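Long-range contacts in ochratoxinase (Aspergillus niger, PDB 4C65), which releases C-terminal amino acids, preferentially aromatic ones, as a zinc-dependent carboxypeptidase and hydrolyses the mycotoxin ochratoxin A to ochratoxin alpha and L-phenylalanine: residues Leu263-Glu271 with Leu313-Tyr321; Ile282-Val290 with Thr330-Ala338. All coordinates share one frame; numbering follows the deposited sequence. Where two conformers were deposited one is given.

How the contacts relate
Both contacts belong to the TIM barrel of this amidohydrolase, their centres about 11 Å apart. Their segments alternate along the chain: 263-271, 282-290, 313-321, 330-338. Strands 262-263, 283-285 and 331-332 lie side by side, in that order, in one parallel sheet. Contact 1 packs the loop after the first against helix 304-327; contact 2 pairs the second with the third, which follows that helix in the chain. Side-chain hydrogen bonds of H265 and H317 probably reach segment 282-290 and so join the two contacts. H265, a zinc ligand, and the active-site D336 both follow the C-terminal ends of strands of this sheet, at the catalytic end of the barrel.

Contact 1: residues Leu263-Glu271 with Leu313-Tyr321; sequences LEHVSYADE and LADSHLKAY
S316 lies over one face of the Y268 ring in a CH-pi contact, its CB 4.1 Å from the ring centroid and 28° off the normal. S316 OG touches CE1 of the same ring while bonding back to A312 O in its own helix. Beyond the ring the phenol reaches along the helix one turn back, where Y268 OH rests 3.9 Å from L313 CB, the two side chains crossing at about a right angle. S267 OG comes at the edge of the H317 imidazole, near its plane, 3.3 Å from H317 CD2. With CG anti to the backbone N (chi1 -179°), H317 turns its ring toward H265 and S267, where CD2 also lies 3.2 Å from H265 O. Both ring nitrogens are occupied, NE2 at A286 O and ND1 at R288, which fixes the ring's rotation; S267 OG in turn bonds to H247. A320 contributes the largest contact surface from the helix side, its methyl packing against the turn: A320 CB is 3.3 Å from A269 O and 3.9 Å from A269 CB, with V266 O and S267 O also in contact. A bond from A269 N to V266 O closes this type I turn. No direct hydrogen bond links loop and helix; water 1 bridges them, donating to A269 O (3.2 Å) and to S316 O (3.0 Å). Loop and helix are thus joined by apolar packing, CH-pi and CA-H...O contacts and one bridging water, while the polar ends of S267, S316 and H317 bond other residues. H265, at the start of the loop, ligates the second zinc ion. Such a metal-binding histidine beyond the C-terminal end of a barrel strand, its loop backed by an outer helix, is characteristic of the TIM-barrel amidohydrolases.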
# COMPACT_ATOMS: atom_id res chain seq x y z
N LEU A 263 -28.45 2.77 27.42
CA LEU A 263 -27.35 2.02 28.01
C LEU A 263 -27.70 0.57 28.04
O LEU A 263 -28.84 0.20 28.39
CB LEU A 263 -27.07 2.50 29.43
CG LEU A 263 -26.73 3.97 29.56
CD1 LEU A 263 -26.60 4.33 31.04
CD2 LEU A 263 -25.48 4.34 28.80
N GLU A 264 -26.71 -0.27 27.73
CA GLU A 264 -26.91 -1.70 27.73
C GLU A 264 -26.20 -2.38 28.89
O GLU A 264 -25.10 -1.97 29.26
CB GLU A 264 -26.46 -2.28 26.39
CG GLU A 264 -26.62 -1.33 25.23
CD GLU A 264 -28.12 -1.19 24.96
OE1 GLU A 264 -28.78 -2.25 24.81
OE2 GLU A 264 -28.64 -0.05 24.90
N HIS A 265 -26.82 -3.43 29.42
CA HIS A 265 -26.32 -4.20 30.54
C HIS A 265 -26.42 -3.42 31.84
O HIS A 265 -27.14 -3.81 32.76
CB HIS A 265 -24.89 -4.70 30.30
CG HIS A 265 -24.64 -5.15 28.90
ND1 HIS A 265 -25.34 -6.18 28.31
CD2 HIS A 265 -23.80 -4.68 27.95
CE1 HIS A 265 -24.95 -6.33 27.07
NE2 HIS A 265 -24.00 -5.44 26.82
N VAL A 266 -25.65 -2.33 31.92
CA VAL A 266 -25.70 -1.39 33.02
C VAL A 266 -25.52 -2.09 34.35
O VAL A 266 -26.11 -1.69 35.36
CB VAL A 266 -27.00 -0.57 33.03
CG1 VAL A 266 -26.68 0.87 33.39
CG2 VAL A 266 -27.70 -0.58 31.68
N SER A 267 -24.63 -3.06 34.38
CA SER A 267 -24.48 -3.98 35.51
C SER A 267 -24.19 -3.35 36.88
O SER A 267 -24.51 -3.96 37.90
CB SER A 267 -23.39 -5.02 35.19
OG SER A 267 -23.70 -5.67 33.98
N TYR A 268 -23.56 -2.18 36.92
CA TYR A 268 -23.23 -1.56 38.21
C TYR A 268 -23.99 -0.25 38.43
O TYR A 268 -23.52 0.65 39.11
CB TYR A 268 -21.70 -1.38 38.35
CG TYR A 268 -20.99 -2.68 38.57
CD1 TYR A 268 -20.81 -3.19 39.86
CD2 TYR A 268 -20.55 -3.43 37.50
CE1 TYR A 268 -20.19 -4.41 40.06
CE2 TYR A 268 -19.95 -4.65 37.69
CZ TYR A 268 -19.77 -5.14 38.97
OH TYR A 268 -19.16 -6.35 39.13
N ALA A 269 -25.17 -0.16 37.82
CA ALA A 269 -26.06 0.96 38.07
C ALA A 269 -26.47 0.94 39.53
O ALA A 269 -26.88 -0.09 40.04
CB ALA A 269 -27.28 0.89 37.19
N ASP A 270 -26.35 2.08 40.19
CA ASP A 270 -26.76 2.22 41.58
C ASP A 270 -27.70 3.40 41.66
O ASP A 270 -28.12 3.91 40.62
CB ASP A 270 -25.54 2.43 42.47
CG ASP A 270 -24.72 3.63 42.06
OD1 ASP A 270 -25.12 4.38 41.15
OD2 ASP A 270 -23.63 3.82 42.66
N GLU A 271 -28.03 3.84 42.87
CA GLU A 271 -28.99 4.92 43.04
C GLU A 271 -28.63 6.15 42.23
O GLU A 271 -29.49 6.72 41.58
CB GLU A 271 -29.19 5.26 44.51
CG GLU A 271 -30.36 6.22 44.67
CD GLU A 271 -30.66 6.67 46.09
OE1 GLU A 271 -30.24 6.07 47.11
OE2 GLU A 271 -31.37 7.71 46.21
N LEU A 313 -20.73 -10.25 39.35
CA LEU A 313 -21.27 -9.34 38.33
C LEU A 313 -22.75 -9.64 38.05
O LEU A 313 -23.54 -8.73 37.94
CB LEU A 313 -20.46 -9.43 37.03
CG LEU A 313 -20.83 -8.43 35.92
CD1 LEU A 313 -19.61 -8.16 35.05
CD2 LEU A 313 -22.00 -8.92 35.06
N ALA A 314 -23.10 -10.92 37.95
CA ALA A 314 -24.50 -11.33 37.81
C ALA A 314 -25.38 -10.80 38.95
O ALA A 314 -26.44 -10.28 38.69
CB ALA A 314 -24.60 -12.85 37.74
N ASP A 315 -24.88 -10.86 40.19
CA ASP A 315 -25.60 -10.31 41.34
C ASP A 315 -25.75 -8.81 41.28
O ASP A 315 -26.86 -8.30 41.48
CB ASP A 315 -24.90 -10.67 42.66
CG ASP A 315 -24.89 -12.14 42.91
OD1 ASP A 315 -25.55 -12.84 42.15
OD2 ASP A 315 -24.18 -12.64 43.79
N SER A 316 -24.66 -8.09 41.01
CA SER A 316 -24.74 -6.64 40.82
C SER A 316 -25.71 -6.28 39.72
O SER A 316 -26.53 -5.38 39.88
CB SER A 316 -23.39 -6.06 40.44
OG SER A 316 -22.42 -6.49 41.37
N HIS A 317 -25.62 -6.99 38.61
CA HIS A 317 -26.49 -6.77 37.46
C HIS A 317 -27.96 -6.94 37.85
O HIS A 317 -28.80 -6.14 37.44
CB HIS A 317 -26.13 -7.71 36.31
CG HIS A 317 -26.98 -7.53 35.09
ND1 HIS A 317 -28.19 -8.16 34.94
CD2 HIS A 317 -26.79 -6.80 33.97
CE1 HIS A 317 -28.73 -7.81 33.78
NE2 HIS A 317 -27.89 -6.98 33.18
N LEU A 318 -28.26 -7.96 38.65
CA LEU A 318 -29.62 -8.21 39.11
C LEU A 318 -30.10 -7.05 39.98
O LEU A 318 -31.20 -6.54 39.76
CB LEU A 318 -29.71 -9.53 39.89
CG LEU A 318 -31.12 -9.94 40.35
CD1 LEU A 318 -32.02 -10.17 39.15
CD2 LEU A 318 -31.07 -11.16 41.27
N LYS A 319 -29.29 -6.63 40.97
CA LYS A 319 -29.65 -5.51 41.86
C LYS A 319 -29.85 -4.24 41.08
O LYS A 319 -30.79 -3.50 41.34
CB LYS A 319 -28.58 -5.21 42.90
CG LYS A 319 -28.35 -6.26 43.97
CD LYS A 319 -27.41 -5.71 45.07
CE LYS A 319 -27.00 -6.80 46.05
NZ LYS A 319 -26.96 -6.41 47.50
N ALA A 320 -28.96 -3.99 40.12
CA ALA A 320 -29.03 -2.80 39.29
C ALA A 320 -30.36 -2.75 38.54
O ALA A 320 -31.01 -1.70 38.47
CB ALA A 320 -27.85 -2.75 38.33
N TYR A 321 -30.73 -3.89 37.95
CA TYR A 321 -31.97 -4.00 37.17
C TYR A 321 -33.19 -3.80 38.06
O TYR A 321 -34.06 -2.99 37.75
CB TYR A 321 -32.05 -5.39 36.51
CG TYR A 321 -33.07 -5.56 35.39
CD1 TYR A 321 -33.67 -4.46 34.76
CD2 TYR A 321 -33.39 -6.84 34.93
CE1 TYR A 321 -34.60 -4.64 33.72
CE2 TYR A 321 -34.30 -7.03 33.89
CZ TYR A 321 -34.89 -5.94 33.29
OH TYR A 321 -35.78 -6.14 32.27
O HOH W 1 -25.91 -2.88 41.34

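Contact 2: residues Ile282-Val290 with Thr330-Ala338; sequences ILYVATRSV and TIALGTDTA
The two chains run parallel, their end-to-end directions 32° apart, and pair as neighbouring barrel strands only at their start. Y284 N donates to T330 O (3.0 Å), and A332 N returns a bond to Y284 O (3.0 Å), both nearly straight and framing the bridge between Y284 and I331. Further along they separate: water 4 accepts from both T287 N and G334 N, and T287 CA makes a CH...O contact with G334 O at 3.1 Å. Water 2 joins I282 O to T330 N at the opposite end. Y284 and I331 share one face of the sheet, Y284 CB lying 4.0 Å from I331 CG1, and helix 304-327 covers it through A320, A324 and I325. V285 and A332 belong to the other face. L283 puts CG anti to its backbone N (chi1 -171°), which brings CD2 alongside A332 CB, 3.8 Å away, and CD1 against T330. V285 CG1 packs on the backbone at G334. Beyond the strands S289 meets the methyl of T335, CB and OG both touching CG2, while their hydroxyls bond outward to E346 and D67. V290 CG2 abuts D336 CB at 3.7 Å, the side chains passing at a slant, and T287 CB flanks the same CB. The T287 hydroxyl turns back to its neighbour's carbonyl, OG1 donating to A286 O over 2.7 Å. Since that proton is committed, OG1 probably accepts from H265 ND1. D336 has OD1 in a weak hydrogen bond to H71, a ligand of the first zinc ion. The packing at D336 CB is consistent with limiting how far the active-site carboxylate can move, and T287 probably fixes the rotation of the zinc ligand H265 beside it.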
# COMPACT_ATOMS: atom_id res chain seq x y z
N ILE A 282 -32.68 8.61 29.85
CA ILE A 282 -31.81 7.62 29.29
C ILE A 282 -32.44 6.24 29.45
O ILE A 282 -32.88 5.89 30.53
CB ILE A 282 -30.43 7.64 29.96
CG1 ILE A 282 -29.85 9.07 29.88
CG2 ILE A 282 -29.49 6.63 29.29
CD1 ILE A 282 -28.54 9.26 30.62
N LEU A 283 -32.44 5.47 28.36
CA LEU A 283 -33.10 4.18 28.34
C LEU A 283 -32.20 3.11 28.96
O LEU A 283 -30.99 3.11 28.72
CB LEU A 283 -33.46 3.79 26.92
CG LEU A 283 -34.34 2.55 26.75
CD1 LEU A 283 -35.72 2.79 27.35
CD2 LEU A 283 -34.46 2.24 25.29
N TYR A 284 -32.82 2.21 29.74
CA TYR A 284 -32.14 1.10 30.39
C TYR A 284 -32.51 -0.20 29.68
O TYR A 284 -33.68 -0.58 29.66
CB TYR A 284 -32.57 1.02 31.85
CG TYR A 284 -31.71 0.17 32.80
CD1 TYR A 284 -31.67 -1.21 32.70
CD2 TYR A 284 -31.01 0.77 33.84
CE1 TYR A 284 -30.92 -1.98 33.60
CE2 TYR A 284 -30.25 0.02 34.74
CZ TYR A 284 -30.21 -1.35 34.62
OH TYR A 284 -29.46 -2.09 35.51
N VAL A 285 -31.51 -0.88 29.13
CA VAL A 285 -31.69 -2.16 28.49
C VAL A 285 -30.79 -3.17 29.18
O VAL A 285 -29.58 -3.22 28.94
CB VAL A 285 -31.35 -2.07 27.00
CG1 VAL A 285 -31.60 -3.41 26.32
CG2 VAL A 285 -32.17 -0.97 26.36
N ALA A 286 -31.40 -4.02 30.00
CA ALA A 286 -30.64 -4.89 30.91
C ALA A 286 -29.91 -6.06 30.22
O ALA A 286 -28.81 -6.41 30.63
CB ALA A 286 -31.56 -5.40 32.01
N THR A 287 -30.52 -6.63 29.19
CA THR A 287 -30.07 -7.89 28.56
C THR A 287 -29.77 -8.97 29.59
O THR A 287 -28.69 -9.53 29.62
CB THR A 287 -28.87 -7.70 27.59
OG1 THR A 287 -27.69 -7.37 28.32
CG2 THR A 287 -29.14 -6.59 26.59
N ARG A 288 -30.76 -9.27 30.42
CA ARG A 288 -30.59 -10.23 31.50
C ARG A 288 -30.38 -11.63 30.95
O ARG A 288 -29.75 -12.45 31.61
CB ARG A 288 -31.78 -10.19 32.48
CG ARG A 288 -31.67 -11.13 33.68
CD ARG A 288 -30.50 -10.80 34.59
NE ARG A 288 -30.31 -11.81 35.61
CZ ARG A 288 -29.40 -11.74 36.59
NH1 ARG A 288 -28.56 -10.71 36.67
NH2 ARG A 288 -29.31 -12.70 37.49
N SER A 289 -30.89 -11.89 29.74
CA SER A 289 -30.72 -13.21 29.10
C SER A 289 -29.26 -13.64 29.04
O SER A 289 -28.93 -14.78 29.33
CB SER A 289 -31.29 -13.22 27.69
OG SER A 289 -32.70 -13.29 27.71
N VAL A 290 -28.39 -12.73 28.66
CA VAL A 290 -27.00 -13.04 28.51
C VAL A 290 -26.35 -13.44 29.83
O VAL A 290 -25.51 -14.36 29.88
CB VAL A 290 -26.34 -11.84 27.79
CG1 VAL A 290 -25.32 -11.09 28.62
CG2 VAL A 290 -25.78 -12.25 26.44
N THR A 330 -36.89 4.44 32.87
CA THR A 330 -37.56 3.93 31.69
C THR A 330 -36.78 2.75 31.09
O THR A 330 -35.59 2.88 30.79
CB THR A 330 -37.66 5.01 30.62
OG1 THR A 330 -38.32 6.14 31.15
CG2 THR A 330 -38.43 4.49 29.42
N ILE A 331 -37.45 1.61 30.94
CA ILE A 331 -36.80 0.39 30.57
C ILE A 331 -37.34 -0.15 29.26
O ILE A 331 -38.53 -0.03 28.97
CB ILE A 331 -36.97 -0.64 31.70
CG1 ILE A 331 -36.21 -0.15 32.92
CG2 ILE A 331 -36.44 -2.02 31.31
CD1 ILE A 331 -36.88 -0.52 34.20
N ALA A 332 -36.45 -0.73 28.46
CA ALA A 332 -36.86 -1.51 27.30
C ALA A 332 -36.12 -2.83 27.34
O ALA A 332 -35.13 -2.99 28.07
CB ALA A 332 -36.58 -0.78 26.02
N LEU A 333 -36.63 -3.81 26.60
CA LEU A 333 -36.10 -5.16 26.66
C LEU A 333 -35.18 -5.46 25.48
O LEU A 333 -35.48 -5.10 24.34
CB LEU A 333 -37.22 -6.22 26.70
CG LEU A 333 -38.14 -6.15 27.91
CD1 LEU A 333 -39.02 -7.38 27.96
CD2 LEU A 333 -37.37 -6.03 29.22
N GLY A 334 -34.07 -6.13 25.79
CA GLY A 334 -33.12 -6.59 24.80
C GLY A 334 -32.53 -7.87 25.30
O GLY A 334 -32.39 -8.07 26.49
N THR A 335 -32.15 -8.74 24.36
CA THR A 335 -31.72 -10.10 24.68
C THR A 335 -30.22 -10.33 24.51
O THR A 335 -29.61 -11.13 25.22
CB THR A 335 -32.51 -11.08 23.80
OG1 THR A 335 -33.91 -10.84 23.98
CG2 THR A 335 -32.23 -12.53 24.18
N ASP A 336 -29.63 -9.60 23.57
CA ASP A 336 -28.25 -9.78 23.13
C ASP A 336 -28.09 -11.14 22.48
O ASP A 336 -27.38 -12.01 22.97
CB ASP A 336 -27.28 -9.59 24.29
CG ASP A 336 -25.86 -9.26 23.82
OD1 ASP A 336 -25.51 -9.49 22.65
OD2 ASP A 336 -25.08 -8.79 24.65
N THR A 337 -28.76 -11.31 21.35
CA THR A 337 -28.74 -12.58 20.64
C THR A 337 -28.88 -12.36 19.13
O THR A 337 -29.14 -11.26 18.67
CB THR A 337 -29.89 -13.47 21.18
OG1 THR A 337 -29.74 -14.80 20.70
CG2 THR A 337 -31.24 -12.92 20.75
N ALA A 338 -28.71 -13.43 18.36
CA ALA A 338 -28.91 -13.40 16.92
C ALA A 338 -30.39 -13.35 16.60
O ALA A 338 -31.22 -13.85 17.36
CB ALA A 338 -28.29 -14.65 16.28
O HOH W 2 -35.17 6.78 32.16
O HOH W 3 -34.20 -4.31 29.90
O HOH W 4 -33.59 -6.27 28.53